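Local coordinates for protein transcriptional regulator (Pseudomonas aeruginosa, PDB 3E7Q) that probably binds cis-regulatory DNA as a TetR-family transcriptional repressor, through a helix-turn-helix in each subunit of an all-helical dimer, at residues S36-C41 / V46-I51; H53-D56 / A60-A63; E64-V69 / G127-H132; L27-F32 / C41-V46; Q108-W113 / G172-S177. All blocks are in the same frame, centred on the assembly; numbering follows the deposited sequence.

The five contacts run from the probable DNA-binding end of a TetR-type subunit into its larger helical domain. Contacts 4, 1 and 2 lie in the N-terminal head: contact 4 ties helix 12-34 to helix 37-44, contact 1 joins helix 37-44 to helix 48-54, and contact 2, next along the chain, sets the end of helix 48-54 against helix 58-82. Contacts 1 and 4, centres about 9 Å apart, share C41 and V46, and their segments alternate in sequence, as do those of contacts 3 and 5. Helix 58-82 leads on to contact 3, its centre about 14 Å from that of contact 2. Contact 5, centred about 16 Å from contact 3, meets it through W113, so packing continues from head to dimerising body.

Contact 1: S36-C41 / V46-I51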
# COMPACT_ATOMS: atom_id res chain seq x y z
N SER B 36 6.12 -18.91 -12.18
CA SER B 36 7.04 -19.20 -13.26
C SER B 36 6.19 -19.37 -14.48
O SER B 36 5.00 -19.48 -14.34
CB SER B 36 7.78 -20.50 -12.98
OG SER B 36 6.85 -21.56 -12.79
N VAL B 37 6.78 -19.40 -15.67
CA VAL B 37 6.03 -19.58 -16.89
C VAL B 37 5.27 -20.92 -16.90
O VAL B 37 4.14 -20.98 -17.42
CB VAL B 37 6.90 -19.47 -18.17
CG1 VAL B 37 7.71 -18.19 -18.18
CG2 VAL B 37 7.82 -20.61 -18.25
N ARG B 38 5.88 -21.98 -16.34
CA ARG B 38 5.23 -23.27 -16.13
C ARG B 38 3.97 -23.13 -15.24
O ARG B 38 2.88 -23.54 -15.64
CB ARG B 38 6.22 -24.34 -15.55
CG ARG B 38 7.19 -25.04 -16.60
CD ARG B 38 7.66 -26.53 -16.30
NE ARG B 38 7.17 -27.45 -17.37
CZ ARG B 38 6.22 -28.39 -17.24
NH1 ARG B 38 5.66 -28.65 -16.05
NH2 ARG B 38 5.83 -29.12 -18.30
N LYS B 39 4.09 -22.52 -14.07
CA LYS B 39 2.94 -22.28 -13.22
C LYS B 39 1.87 -21.33 -13.81
O LYS B 39 0.68 -21.39 -13.40
CB LYS B 39 3.38 -21.80 -11.84
CG LYS B 39 4.11 -22.86 -11.02
CD LYS B 39 4.68 -22.21 -9.75
CE LYS B 39 5.08 -23.24 -8.68
NZ LYS B 39 5.75 -22.60 -7.46
N ILE B 40 2.27 -20.49 -14.78
CA ILE B 40 1.36 -19.60 -15.51
C ILE B 40 0.54 -20.44 -16.48
O ILE B 40 -0.69 -20.34 -16.52
CB ILE B 40 2.13 -18.43 -16.27
CG1 ILE B 40 2.61 -17.37 -15.27
CG2 ILE B 40 1.25 -17.77 -17.31
CD1 ILE B 40 3.70 -16.45 -15.78
N CYS B 41 1.23 -21.29 -17.23
CA CYS B 41 0.58 -22.28 -18.12
C CYS B 41 -0.38 -23.21 -17.37
O CYS B 41 -1.43 -23.58 -17.91
CB CYS B 41 1.66 -23.07 -18.90
SG CYS B 41 2.56 -21.96 -20.05
N VAL B 46 -2.82 -24.81 -20.45
CA VAL B 46 -2.11 -25.12 -21.71
C VAL B 46 -0.65 -25.48 -21.36
O VAL B 46 -0.16 -25.14 -20.26
CB VAL B 46 -2.17 -23.95 -22.78
CG1 VAL B 46 -3.49 -23.17 -22.67
CG2 VAL B 46 -1.00 -23.00 -22.64
N SER B 47 0.04 -26.13 -22.30
CA SER B 47 1.41 -26.58 -22.03
C SER B 47 2.46 -25.43 -22.08
O SER B 47 2.28 -24.39 -22.73
CB SER B 47 1.82 -27.74 -22.97
OG SER B 47 2.70 -27.29 -23.97
N VAL B 48 3.58 -25.69 -21.39
CA VAL B 48 4.65 -24.70 -21.20
C VAL B 48 5.63 -24.66 -22.39
O VAL B 48 6.33 -23.65 -22.61
CB VAL B 48 5.41 -24.98 -19.90
CG1 VAL B 48 5.69 -23.66 -19.17
CG2 VAL B 48 4.58 -25.92 -19.02
N GLY B 49 5.69 -25.78 -23.14
CA GLY B 49 6.33 -25.81 -24.45
C GLY B 49 5.74 -24.68 -25.30
O GLY B 49 6.46 -23.78 -25.73
N LEU B 50 4.42 -24.74 -25.47
CA LEU B 50 3.64 -23.69 -26.15
C LEU B 50 4.05 -22.25 -25.79
O LEU B 50 4.18 -21.39 -26.66
CB LEU B 50 2.14 -23.87 -25.85
CG LEU B 50 1.17 -22.99 -26.67
CD1 LEU B 50 0.94 -23.56 -28.07
CD2 LEU B 50 -0.15 -22.78 -25.92
N ILE B 51 4.23 -21.96 -24.50
CA ILE B 51 4.26 -20.55 -24.04
C ILE B 51 5.68 -19.95 -23.82
O ILE B 51 5.87 -18.72 -24.01
CB ILE B 51 3.29 -20.36 -22.84
CG1 ILE B 51 1.85 -20.37 -23.42
CG2 ILE B 51 3.61 -19.04 -22.06
CD1 ILE B 51 0.74 -20.53 -22.42
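Sulfur and methyl packing dominates the meeting of C41 with V48 and I51. The thiol of C41 stands anti to its own carbonyl carbon (chi1 -66°), which aims SG across at the second helix. There it touches I51 CB at 3.3 Å, with I51 CD1 equally near, so the isoleucine borders the sulfur with both its root and its tip. V48 lies alongside, between C41, V37 and R38, although the exact placement of its CG1 is doubtful. The other V48 branch lies against R38: CG2 sits over one face of the guanidinium, 3.2 Å from its plane and displaced toward the rim, while the arginine chain crosses the valine at about a right angle.

A backbone hydrogen bond closes the turn, V46 N donating to C41 O at 3.1 Å.

Each helix has a serine N-cap. S36 OG accepts from K39 N at 3.2 Å in a nearly straight bond, and S47 OG takes the corresponding role with a weak bond from L50 N.

Around the pair, V37 and I40 pack on L61, I40 also on T23, and I51 on L19, so the two short helices rest on helices 58-82 and 12-34. Two capped helices joined by a tight turn, with C41, V48 and I51 between them, form the helix-turn-helix predicted here, as in the DNA-binding domain of TetR-family regulators.

Contact 2: H53-D56 / A60-A63; sequences HHYD and ALVA
Y55 lays its ring against A60 and L61, joining the end of the predicted helix-turn-helix to helix 58-82, the long helix that leads out of the TetR-type DNA-binding domain. Y55 is the first residue to leave helical geometry after helix 48-54, and the extended backbone there directs its CB toward the following helix.

From CB the side chain enters the ring at CG, which has L61 CD2 at 3.9 Å. Going round one side, CD2 of the tyrosine meets L61 CG at 3.8 Å. The leucine methyl CD2 stands over the centre of the ring, 3.9 Å from the centroid and only 12° off the normal, in a clear CH-pi contact. L61 gets there because its CG is anti to the carbonyl carbon (chi1 -75°), which carries the branched end across to the aromatic face.

Further out the contact passes from face to edge. Y55 CE2 abuts A60 CB at 3.4 Å, the methyl lying in the plane of the ring, so the two neighbouring residues of one helix meet the tyrosine from different directions and probably limit its tilt. D56 adds a looser apolar touch of its CB on that of A60.

L61 also packs on V37 and I40 of helix 37-44 and on T23 of helix 12-34, so the leucine against the tyrosine belongs to the core of the head. No hydrogen bond crosses between the two segments. At the tip, CZ and OH pass the A60 carbonyl, Y55 OH standing 3.7 Å from A60 O.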
# COMPACT_ATOMS: atom_id res chain seq x y z
N HIS B 53 8.04 -20.95 -26.08
CA HIS B 53 8.04 -20.66 -27.52
C HIS B 53 7.49 -19.29 -27.91
O HIS B 53 8.11 -18.58 -28.71
CB HIS B 53 7.24 -21.73 -28.26
CG HIS B 53 6.55 -21.22 -29.50
ND1 HIS B 53 5.29 -20.65 -29.47
CD2 HIS B 53 6.95 -21.17 -30.79
CE1 HIS B 53 4.95 -20.28 -30.69
NE2 HIS B 53 5.94 -20.58 -31.51
N HIS B 54 6.33 -18.92 -27.38
CA HIS B 54 5.69 -17.68 -27.79
C HIS B 54 6.01 -16.47 -26.91
O HIS B 54 5.63 -15.34 -27.28
CB HIS B 54 4.17 -17.84 -27.93
CG HIS B 54 3.59 -17.03 -29.05
ND1 HIS B 54 3.42 -17.53 -30.32
CD2 HIS B 54 3.19 -15.73 -29.10
CE1 HIS B 54 2.92 -16.59 -31.10
NE2 HIS B 54 2.78 -15.48 -30.39
N TYR B 55 6.71 -16.68 -25.78
CA TYR B 55 7.03 -15.57 -24.86
C TYR B 55 8.43 -15.55 -24.19
O TYR B 55 9.06 -16.62 -23.99
CB TYR B 55 5.91 -15.40 -23.82
CG TYR B 55 5.50 -13.95 -23.69
CD1 TYR B 55 4.45 -13.43 -24.45
CD2 TYR B 55 6.20 -13.09 -22.86
CE1 TYR B 55 4.09 -12.08 -24.35
CE2 TYR B 55 5.85 -11.76 -22.76
CZ TYR B 55 4.81 -11.26 -23.50
OH TYR B 55 4.48 -9.92 -23.36
N ASP B 56 8.91 -14.34 -23.85
CA ASP B 56 10.32 -14.11 -23.46
C ASP B 56 10.64 -14.77 -22.11
O ASP B 56 11.63 -15.53 -21.97
CB ASP B 56 10.66 -12.60 -23.48
CG ASP B 56 12.00 -12.26 -22.78
OD1 ASP B 56 12.67 -13.16 -22.23
OD2 ASP B 56 12.38 -11.06 -22.76
N ALA B 60 8.52 -10.61 -18.37
CA ALA B 60 7.77 -10.05 -19.47
C ALA B 60 6.25 -10.34 -19.40
O ALA B 60 5.45 -9.52 -19.79
CB ALA B 60 8.31 -10.58 -20.74
N LEU B 61 5.88 -11.52 -18.91
CA LEU B 61 4.46 -11.85 -18.71
C LEU B 61 3.87 -11.03 -17.59
O LEU B 61 2.75 -10.58 -17.68
CB LEU B 61 4.27 -13.37 -18.44
CG LEU B 61 4.42 -14.25 -19.66
CD1 LEU B 61 4.69 -15.75 -19.29
CD2 LEU B 61 3.20 -14.11 -20.59
N VAL B 62 4.64 -10.81 -16.54
CA VAL B 62 4.14 -10.05 -15.38
C VAL B 62 4.01 -8.54 -15.73
O VAL B 62 2.95 -7.95 -15.47
CB VAL B 62 5.01 -10.29 -14.13
CG1 VAL B 62 4.68 -9.31 -13.04
CG2 VAL B 62 4.87 -11.76 -13.60
N ALA B 63 5.03 -7.97 -16.39
CA ALA B 63 4.94 -6.62 -16.96
C ALA B 63 3.74 -6.47 -17.89
O ALA B 63 3.01 -5.47 -17.80
CB ALA B 63 6.23 -6.24 -17.70

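Contact 3: E64-V69 / G127-H132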
# COMPACT_ATOMS: atom_id res chain seq x y z
N GLU B 64 3.48 -7.44 -18.75
CA GLU B 64 2.26 -7.36 -19.58
C GLU B 64 0.95 -7.35 -18.77
O GLU B 64 0.03 -6.56 -19.07
CB GLU B 64 2.16 -8.49 -20.58
CG GLU B 64 2.69 -8.23 -22.00
CD GLU B 64 2.07 -7.01 -22.72
OE1 GLU B 64 1.04 -7.15 -23.46
OE2 GLU B 64 2.66 -5.92 -22.58
N ALA B 65 0.85 -8.23 -17.78
CA ALA B 65 -0.29 -8.20 -16.84
C ALA B 65 -0.42 -6.85 -16.07
O ALA B 65 -1.54 -6.35 -15.88
CB ALA B 65 -0.24 -9.34 -15.87
N TYR B 66 0.72 -6.33 -15.60
CA TYR B 66 0.80 -5.07 -14.88
C TYR B 66 0.29 -3.95 -15.78
O TYR B 66 -0.54 -3.18 -15.37
CB TYR B 66 2.26 -4.79 -14.42
CG TYR B 66 2.49 -3.70 -13.33
CD1 TYR B 66 1.45 -3.01 -12.72
CD2 TYR B 66 3.75 -3.42 -12.90
CE1 TYR B 66 1.67 -2.06 -11.76
CE2 TYR B 66 4.00 -2.49 -11.93
CZ TYR B 66 2.97 -1.81 -11.34
OH TYR B 66 3.23 -0.86 -10.38
N LEU B 67 0.74 -3.92 -17.02
CA LEU B 67 0.30 -2.93 -18.00
C LEU B 67 -1.18 -2.97 -18.33
O LEU B 67 -1.81 -1.91 -18.53
CB LEU B 67 1.10 -3.07 -19.30
CG LEU B 67 2.30 -2.14 -19.41
CD1 LEU B 67 3.26 -2.57 -20.53
CD2 LEU B 67 1.83 -0.64 -19.60
N ALA B 68 -1.72 -4.18 -18.49
CA ALA B 68 -3.13 -4.41 -18.70
C ALA B 68 -3.91 -3.89 -17.49
O ALA B 68 -4.88 -3.20 -17.67
CB ALA B 68 -3.44 -5.90 -18.93
N VAL B 69 -3.47 -4.18 -16.27
CA VAL B 69 -4.27 -3.89 -15.09
C VAL B 69 -4.33 -2.35 -14.89
O VAL B 69 -5.45 -1.76 -14.77
CB VAL B 69 -3.76 -4.64 -13.85
CG1 VAL B 69 -4.26 -4.04 -12.61
CG2 VAL B 69 -4.17 -6.10 -13.88
N GLY B 127 9.56 -2.04 -12.61
CA GLY B 127 9.84 -0.72 -12.12
C GLY B 127 9.43 0.37 -13.06
O GLY B 127 8.84 1.36 -12.64
N ARG B 128 9.71 0.17 -14.35
CA ARG B 128 9.40 1.16 -15.32
C ARG B 128 7.89 1.19 -15.64
O ARG B 128 7.37 2.26 -15.98
CB ARG B 128 10.22 0.96 -16.59
CG ARG B 128 11.75 1.00 -16.43
CD ARG B 128 12.46 1.05 -17.83
NE ARG B 128 12.16 -0.10 -18.72
CZ ARG B 128 12.88 -1.24 -18.85
NH1 ARG B 128 13.99 -1.48 -18.14
NH2 ARG B 128 12.46 -2.20 -19.70
N VAL B 129 7.21 0.05 -15.54
CA VAL B 129 5.75 0.05 -15.66
C VAL B 129 5.19 0.86 -14.49
O VAL B 129 4.37 1.74 -14.72
CB VAL B 129 5.12 -1.36 -15.70
CG1 VAL B 129 3.55 -1.23 -15.65
CG2 VAL B 129 5.58 -2.10 -16.91
N HIS B 130 5.66 0.65 -13.27
CA HIS B 130 5.22 1.44 -12.16
C HIS B 130 5.40 2.95 -12.34
O HIS B 130 4.49 3.73 -12.12
CB HIS B 130 5.89 1.05 -10.84
CG HIS B 130 5.52 1.99 -9.72
ND1 HIS B 130 4.30 1.94 -9.09
CD2 HIS B 130 6.16 3.08 -9.23
CE1 HIS B 130 4.22 2.92 -8.20
NE2 HIS B 130 5.34 3.64 -8.27
N ASP B 131 6.59 3.35 -12.72
CA ASP B 131 6.91 4.77 -12.81
C ASP B 131 6.02 5.44 -13.84
O ASP B 131 5.47 6.54 -13.57
CB ASP B 131 8.38 4.99 -13.14
CG ASP B 131 9.29 4.51 -12.05
OD1 ASP B 131 8.81 4.35 -10.92
OD2 ASP B 131 10.48 4.27 -12.32
N HIS B 132 5.85 4.77 -14.97
CA HIS B 132 5.08 5.31 -16.04
C HIS B 132 3.60 5.48 -15.68
O HIS B 132 2.98 6.51 -16.00
CB HIS B 132 5.21 4.43 -17.29
CG HIS B 132 4.24 4.78 -18.38
ND1 HIS B 132 4.44 5.85 -19.24
CD2 HIS B 132 3.05 4.23 -18.75
CE1 HIS B 132 3.42 5.94 -20.07
NE2 HIS B 132 2.57 4.97 -19.79
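V129 and Y66 form the heart of the contact, where helix 58-82 leaves the DNA-binding head of this TetR-type fold and runs beside helix 124-152 of the larger domain. The two local segments are almost parallel, 12° between their directions, with axes 9.9 Å apart.

In the first shell, V129 CG1 rests over one face of the Y66 ring, 3.8 Å from the centroid and displaced toward the rim on the CD2 side. This is a CH-pi contact. CG1 is anti to the backbone N of V129 (chi1 174°), and it is this setting that turns the methyl to the ring. L67 widens the apolar patch: its CG lies 4.1 Å from each of the two V129 methyls.

The phenol end of Y66 continues past the valine to H130. There H130 ND1 donates to Y66 OH with the oxygen close to the imidazole plane, a long and rather bent bond.

The next shell probably helps to hold both rings. Y66 stacks with F116 and packs on W113 and W117 of helix 110-120, so its ring meets a second helix as well as V129. The H130 ring meets that of Y134, and its NE2 faces the second subunit, where it hydrogen-bonds E176. The histidine thus links an intrachain tyrosine to the dimer interface, and the glutamate probably helps to fix the imidazole's rotation. At the inner end of this chain of contacts, H130 ND1 and Y66 OH are 3.3 Å apart, with an N-H...O angle of 141°.

Contact 4: L27-F32 / C41-V46; sequences LKRHGF and CAEAGV
E43 OE2 is gripped by R29 and by a water that leads on to H30, a polar link between helix 12-34 and the first helix of the predicted helix-turn-helix in this TetR-type head. The water donates to E43 OE2 at 2.5 Å, a short distance whose exact value is uncertain. It is also hydrogen-bonded to H30 NE2 at 2.8 Å, lying in the plane of the imidazole. This one water bridges the two side chains, H30 NE2 and E43 OE2 being 4.6 Å apart.

R29 completes the group as a salt bridge of charges alone. E43 OE2 lies well out of the guanidinium plane, so no N-H points at it. The arginine reaches forward with CG anti to the backbone N (chi1 164°) and then bends at chi3, which brings its NE and CD up to the glutamate. E43 bends in turn at chi2, carrying its carboxylate toward helix 12-34.

Within helix 12-34 the R29 chain lies over the H30 ring, its CG 3.5 Å above the centre. Nearby positive charge would tend to keep E43 ionised. The E43 side chain also packs on A22, A25 and C26 of helix 12-34, while its charged end takes part in a surface contact. The ionic approach itself, R29 NE to E43 OE2, measures 3.1 Å.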
# COMPACT_ATOMS: atom_id res chain seq x y z
N LEU B 27 -0.02 -15.30 -9.91
CA LEU B 27 0.52 -14.37 -8.94
C LEU B 27 -0.24 -14.41 -7.61
O LEU B 27 0.37 -14.30 -6.53
CB LEU B 27 0.47 -12.93 -9.48
CG LEU B 27 1.39 -12.54 -10.62
CD1 LEU B 27 0.96 -11.18 -11.12
CD2 LEU B 27 2.90 -12.57 -10.25
N LYS B 28 -1.57 -14.52 -7.71
CA LYS B 28 -2.46 -14.62 -6.55
C LYS B 28 -2.23 -15.89 -5.78
O LYS B 28 -2.42 -15.87 -4.58
CB LYS B 28 -3.94 -14.48 -6.96
CG LYS B 28 -4.99 -14.89 -5.86
CD LYS B 28 -6.33 -14.13 -5.98
CE LYS B 28 -7.41 -14.77 -5.04
NZ LYS B 28 -8.65 -13.91 -4.84
N ARG B 29 -1.75 -16.96 -6.43
CA ARG B 29 -1.52 -18.26 -5.77
C ARG B 29 -0.08 -18.54 -5.33
O ARG B 29 0.15 -19.24 -4.34
CB ARG B 29 -1.98 -19.39 -6.72
CG ARG B 29 -1.48 -20.79 -6.38
CD ARG B 29 -1.82 -21.70 -7.48
NE ARG B 29 -3.27 -21.81 -7.64
CZ ARG B 29 -4.02 -22.86 -7.27
NH1 ARG B 29 -3.47 -23.93 -6.69
NH2 ARG B 29 -5.34 -22.83 -7.47
N HIS B 30 0.91 -18.01 -6.05
CA HIS B 30 2.28 -18.36 -5.75
C HIS B 30 3.10 -17.18 -5.32
O HIS B 30 4.26 -17.36 -4.96
CB HIS B 30 2.94 -19.01 -6.96
CG HIS B 30 2.27 -20.27 -7.39
ND1 HIS B 30 2.25 -21.40 -6.60
CD2 HIS B 30 1.59 -20.57 -8.52
CE1 HIS B 30 1.59 -22.35 -7.24
NE2 HIS B 30 1.18 -21.88 -8.40
N GLY B 31 2.54 -15.99 -5.38
CA GLY B 31 3.37 -14.77 -5.35
C GLY B 31 4.24 -14.57 -6.60
O GLY B 31 4.38 -15.45 -7.45
N PHE B 32 4.85 -13.40 -6.71
CA PHE B 32 5.77 -13.15 -7.81
C PHE B 32 6.97 -14.03 -7.73
O PHE B 32 7.38 -14.59 -8.75
CB PHE B 32 6.25 -11.71 -7.87
CG PHE B 32 7.34 -11.48 -8.90
CD1 PHE B 32 7.03 -11.35 -10.23
CD2 PHE B 32 8.69 -11.42 -8.53
CE1 PHE B 32 8.03 -11.14 -11.19
CE2 PHE B 32 9.70 -11.24 -9.49
CZ PHE B 32 9.36 -11.07 -10.81
N CYS B 41 1.23 -21.29 -17.23
CA CYS B 41 0.58 -22.28 -18.12
C CYS B 41 -0.38 -23.21 -17.37
O CYS B 41 -1.43 -23.58 -17.91
CB CYS B 41 1.66 -23.07 -18.90
SG CYS B 41 2.56 -21.96 -20.05
N ALA B 42 -0.05 -23.52 -16.12
CA ALA B 42 -0.91 -24.35 -15.24
C ALA B 42 -2.26 -23.67 -14.99
O ALA B 42 -3.27 -24.36 -14.91
CB ALA B 42 -0.22 -24.68 -13.91
N GLU B 43 -2.26 -22.34 -14.91
CA GLU B 43 -3.50 -21.57 -14.77
C GLU B 43 -4.21 -21.49 -16.11
O GLU B 43 -5.39 -21.74 -16.15
CB GLU B 43 -3.24 -20.19 -14.19
CG GLU B 43 -2.55 -20.21 -12.78
CD GLU B 43 -3.38 -20.91 -11.67
OE1 GLU B 43 -4.64 -20.90 -11.74
OE2 GLU B 43 -2.76 -21.46 -10.71
N ALA B 44 -3.47 -21.19 -17.20
CA ALA B 44 -4.03 -21.14 -18.59
C ALA B 44 -4.58 -22.49 -19.05
O ALA B 44 -5.40 -22.55 -19.97
CB ALA B 44 -2.97 -20.66 -19.59
N GLY B 45 -4.13 -23.58 -18.43
CA GLY B 45 -4.57 -24.94 -18.77
C GLY B 45 -3.98 -25.41 -20.10
O GLY B 45 -4.59 -26.25 -20.81
N VAL B 46 -2.82 -24.81 -20.45
CA VAL B 46 -2.11 -25.12 -21.71
C VAL B 46 -0.65 -25.48 -21.36
O VAL B 46 -0.16 -25.14 -20.26
CB VAL B 46 -2.17 -23.95 -22.78
CG1 VAL B 46 -3.49 -23.17 -22.67
CG2 VAL B 46 -1.00 -23.00 -22.64
O HOH W 1 -0.32 -21.93 -10.80

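Contact 5: Q108-W113 / G172-S177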
# COMPACT_ATOMS: atom_id res chain seq x y z
N GLN B 108 -10.53 -8.54 -5.03
CA GLN B 108 -9.89 -9.71 -5.61
C GLN B 108 -8.54 -9.42 -6.16
O GLN B 108 -7.67 -10.27 -6.09
CB GLN B 108 -10.73 -10.35 -6.72
CG GLN B 108 -10.16 -11.74 -7.16
CD GLN B 108 -11.15 -12.58 -7.93
OE1 GLN B 108 -12.39 -12.42 -7.78
NE2 GLN B 108 -10.63 -13.50 -8.74
N LEU B 109 -8.35 -8.23 -6.70
CA LEU B 109 -7.10 -7.88 -7.34
C LEU B 109 -5.98 -7.42 -6.38
O LEU B 109 -4.84 -7.23 -6.83
CB LEU B 109 -7.33 -6.77 -8.37
CG LEU B 109 -7.82 -7.16 -9.76
CD1 LEU B 109 -8.07 -5.86 -10.56
CD2 LEU B 109 -6.86 -8.08 -10.48
N LEU B 110 -6.29 -7.22 -5.09
CA LEU B 110 -5.32 -6.73 -4.11
C LEU B 110 -4.04 -7.56 -4.19
O LEU B 110 -2.95 -7.02 -4.25
CB LEU B 110 -5.88 -6.79 -2.69
CG LEU B 110 -4.90 -6.54 -1.53
CD1 LEU B 110 -4.55 -5.10 -1.45
CD2 LEU B 110 -5.47 -7.03 -0.17
N ASP B 111 -4.22 -8.87 -4.24
CA ASP B 111 -3.11 -9.80 -4.30
C ASP B 111 -2.20 -9.57 -5.50
O ASP B 111 -0.97 -9.76 -5.41
CB ASP B 111 -3.63 -11.27 -4.35
CG ASP B 111 -4.96 -11.49 -3.58
OD1 ASP B 111 -4.95 -12.40 -2.68
OD2 ASP B 111 -6.00 -10.80 -3.89
N ALA B 112 -2.81 -9.18 -6.63
CA ALA B 112 -2.10 -8.91 -7.87
C ALA B 112 -1.22 -7.67 -7.74
O ALA B 112 -0.04 -7.71 -8.03
CB ALA B 112 -3.07 -8.76 -9.03
N TRP B 113 -1.79 -6.58 -7.25
CA TRP B 113 -1.01 -5.36 -6.98
C TRP B 113 0.13 -5.57 -5.99
O TRP B 113 1.24 -5.06 -6.18
CB TRP B 113 -1.92 -4.25 -6.47
CG TRP B 113 -2.76 -3.78 -7.49
CD1 TRP B 113 -4.00 -4.29 -7.84
CD2 TRP B 113 -2.46 -2.72 -8.40
NE1 TRP B 113 -4.49 -3.58 -8.90
CE2 TRP B 113 -3.58 -2.62 -9.27
CE3 TRP B 113 -1.37 -1.85 -8.57
CZ2 TRP B 113 -3.66 -1.65 -10.30
CZ3 TRP B 113 -1.43 -0.89 -9.59
CH2 TRP B 113 -2.57 -0.80 -10.45
N GLY B 172 -3.74 4.74 -0.10
CA GLY B 172 -3.87 4.35 1.31
C GLY B 172 -5.24 3.84 1.61
O GLY B 172 -5.39 2.82 2.24
N LEU B 173 -6.26 4.56 1.17
CA LEU B 173 -7.64 4.14 1.35
C LEU B 173 -8.02 2.87 0.58
O LEU B 173 -8.76 2.02 1.08
CB LEU B 173 -8.57 5.28 0.94
CG LEU B 173 -8.57 6.55 1.84
CD1 LEU B 173 -9.44 7.43 1.12
CD2 LEU B 173 -9.04 6.29 3.31
N TRP B 174 -7.53 2.75 -0.64
CA TRP B 174 -7.77 1.56 -1.43
C TRP B 174 -7.16 0.33 -0.73
O TRP B 174 -7.79 -0.69 -0.62
CB TRP B 174 -7.23 1.76 -2.85
CG TRP B 174 -7.45 0.58 -3.70
CD1 TRP B 174 -8.58 0.26 -4.40
CD2 TRP B 174 -6.53 -0.50 -3.91
NE1 TRP B 174 -8.43 -0.95 -5.02
CE2 TRP B 174 -7.17 -1.42 -4.75
CE3 TRP B 174 -5.25 -0.78 -3.45
CZ2 TRP B 174 -6.55 -2.59 -5.16
CZ3 TRP B 174 -4.61 -1.96 -3.86
CH2 TRP B 174 -5.27 -2.85 -4.69
N LEU B 175 -5.92 0.46 -0.24
CA LEU B 175 -5.22 -0.59 0.45
C LEU B 175 -5.95 -1.00 1.75
O LEU B 175 -6.18 -2.19 2.00
CB LEU B 175 -3.75 -0.15 0.70
CG LEU B 175 -2.81 -1.08 1.51
CD1 LEU B 175 -2.58 -2.44 0.75
CD2 LEU B 175 -1.48 -0.35 1.81
N GLU B 176 -6.35 -0.04 2.56
CA GLU B 176 -7.12 -0.38 3.74
C GLU B 176 -8.48 -1.03 3.48
O GLU B 176 -8.87 -1.86 4.26
CB GLU B 176 -7.27 0.79 4.71
CG GLU B 176 -7.91 0.36 6.05
CD GLU B 176 -7.51 -1.08 6.59
OE1 GLU B 176 -6.29 -1.50 6.56
OE2 GLU B 176 -8.46 -1.78 7.08
N SER B 177 -9.18 -0.64 2.42
CA SER B 177 -10.46 -1.27 2.06
C SER B 177 -10.21 -2.72 1.82
O SER B 177 -10.97 -3.53 2.29
CB SER B 177 -11.13 -0.67 0.80
OG SER B 177 -11.33 0.76 0.86
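L110 and L175 mark the closest backbone approach of the two segments, their CA atoms 7.6 Å apart, in the C-terminal helical domain of this TetR-type, BetI-like fold. Residues 108-109 are 3-10 in geometry and helical residues follow, whereas 172-177 is a regular stretch inside helix 159-179. No hydrogen bond crosses between them, and side chains make the contact.

W174 contributes most. With CG anti to its backbone N (chi1 180°), the indole extends away from its own helix until the six-membered ring meets W113. The edge of W174 is turned to the face of W113 in an edge-to-face pair, the W113 five-membered and W174 six-membered rings having centroids 5.0 Å apart and planes at 69°. The nearest atoms are W113 CD1 and W174 CH2, at 3.7 Å. L110 lines another part of the same indole: its CD1 touches W174 CZ3 and, also at 4.0 Å, L175 CD1, so one leucine methyl bridges two consecutive residues of the partner helix.

The polar end of W174 is settled elsewhere, NE1 donating to L104 O, which ties the indole to helix 102-105 and should limit its rotation.

Several helices meet around the contact. W113 packs on Y66, V69 and T70 of helix 58-82, A112 on L24 of helix 12-34, and L175 on W117 of the second subunit, so helix 110-120 lies between helices 12-34 and 58-82 and helix 159-179 at the dimer interface.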